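Local coordinates for T-lymphoma invasion and metastasis-inducing protein 1 (Homo sapiens, PDB 4K2P) that probably binds phosphoinositides and protein partners such as Par-3 through a PH domain joined to a coiled coil and an extension, at residues A[131-134]-A[135-139]. The protein carries 5 engineered substitutions. Sequence-based numbering, arbitrary orientation.
Sequences EDTL and RLLKS. With CA (calcium ion), chain F.
Asp132 and Arg135 meet through two separate grips, and together they illustrate how an N-cap side chain satisfies a backbone N-H of the first turn. The first is the capping bond: Arg135 N donates to Asp132 OD1 over 3.1 Å, almost straight at 172°, reaching the oxygen from well above the carboxylate plane. In the second, Arg135 NE bonds Asp132 OD2 at 3.3 Å as part of a salt bridge. This bond is more bent; the oxygen sits at the edge of the guanidinium, near its plane, while the two flat groups are turned 64° against each other. OD2 of Asp132 also lies 3.0 Å from CB of Arg135, a tight approach.

Torsions put both groups there. Asp132 carries its carboxylate opposite its own backbone N, folded over the first turn, and the arginine chain runs out extended before bending at chi3 (-58°), which brings NE back beside OD2. The i to i+4 helical bonds begin at the cap itself: Leu136 N donates to Asp132 O at 3.1 Å, Leu137 N to Thr133 O at 3.0 Å and Lys138 N to Leu134 O at 3.2 Å. Leu137 also rests its CG 3.4 Å from Thr133 O.

This is the N-terminal end of helix 133-161, which pairs with helix 168-203 as the helical hairpin of the coiled-coil part. Leu136 packs on helix 106-128, which follows the PH-domain strands; Thr133 touches that helix and also Leu202 of helix 168-203, which Leu134 meets too, while Leu137 reaches Phe195. Just ahead of the cap, Glu131 O binds a calcium ion at 2.3 Å, with one water as a further ligand. At this helix end the Asp132 carboxylate probably gains from the helix dipole as well as from the backbone N-H and the guanidinium, which would favour its ionised form.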
# COMPACT_ATOMS: atom_id res chain seq x y z
N GLU A 131 10.33 -11.70 18.22
CA GLU A 131 9.40 -12.80 18.44
C GLU A 131 7.98 -12.28 18.58
O GLU A 131 7.03 -12.94 18.19
CB GLU A 131 9.79 -13.59 19.69
CG GLU A 131 10.84 -14.67 19.48
CD GLU A 131 10.25 -15.96 18.93
OE1 GLU A 131 9.85 -15.99 17.75
OE2 GLU A 131 10.18 -16.95 19.69
N ASP A 132 7.84 -11.08 19.15
CA ASP A 132 6.54 -10.48 19.38
C ASP A 132 6.13 -9.57 18.23
O ASP A 132 6.49 -8.39 18.20
CB ASP A 132 6.56 -9.67 20.68
CG ASP A 132 5.17 -9.28 21.15
OD1 ASP A 132 4.20 -9.37 20.37
OD2 ASP A 132 5.05 -8.81 22.30
N THR A 133 5.37 -10.10 17.28
CA THR A 133 5.00 -9.33 16.10
C THR A 133 4.11 -8.15 16.49
O THR A 133 4.31 -7.04 16.01
CB THR A 133 4.29 -10.21 15.06
OG1 THR A 133 5.18 -11.25 14.63
CG2 THR A 133 3.87 -9.39 13.84
N LEU A 134 3.13 -8.40 17.36
CA LEU A 134 2.21 -7.36 17.80
C LEU A 134 2.92 -6.19 18.48
O LEU A 134 2.66 -5.03 18.17
CB LEU A 134 1.18 -7.95 18.76
CG LEU A 134 -0.27 -7.53 18.48
CD1 LEU A 134 -0.79 -8.25 17.25
CD2 LEU A 134 -1.16 -7.79 19.69
N ARG A 135 3.82 -6.50 19.41
CA ARG A 135 4.58 -5.47 20.11
C ARG A 135 5.44 -4.66 19.15
O ARG A 135 5.56 -3.45 19.30
CB ARG A 135 5.45 -6.09 21.19
CG ARG A 135 6.45 -5.14 21.84
CD ARG A 135 7.10 -5.81 23.04
NE ARG A 135 6.09 -6.21 24.01
CZ ARG A 135 5.62 -5.43 24.98
NH1 ARG A 135 6.12 -4.21 25.16
NH2 ARG A 135 4.69 -5.89 25.80
N LEU A 136 6.03 -5.33 18.17
CA LEU A 136 6.88 -4.64 17.21
C LEU A 136 6.06 -3.65 16.39
O LEU A 136 6.52 -2.54 16.13
CB LEU A 136 7.59 -5.63 16.29
CG LEU A 136 8.34 -4.97 15.13
CD1 LEU A 136 9.49 -4.09 15.64
CD2 LEU A 136 8.86 -6.02 14.17
N LEU A 137 4.86 -4.05 15.98
CA LEU A 137 4.01 -3.19 15.16
C LEU A 137 3.64 -1.92 15.92
O LEU A 137 3.70 -0.83 15.36
CB LEU A 137 2.74 -3.92 14.74
CG LEU A 137 2.86 -5.01 13.68
CD1 LEU A 137 1.49 -5.62 13.42
CD2 LEU A 137 3.48 -4.49 12.39
N LYS A 138 3.26 -2.07 17.18
CA LYS A 138 2.90 -0.92 18.01
C LYS A 138 4.10 -0.01 18.21
O LYS A 138 3.96 1.21 18.29
CB LYS A 138 2.35 -1.37 19.35
CG LYS A 138 0.99 -2.04 19.23
CD LYS A 138 0.51 -2.55 20.57
CE LYS A 138 -0.80 -3.29 20.43
NZ LYS A 138 -1.17 -4.00 21.69
N SER A 139 5.28 -0.61 18.32
CA SER A 139 6.51 0.15 18.52
C SER A 139 6.84 0.99 17.29
O SER A 139 7.22 2.16 17.41
CB SER A 139 7.67 -0.79 18.83
OG SER A 139 8.89 -0.08 18.85
CA CA F . 5.51 -14.57 18.64
O HOH W 1 6.39 -14.82 16.49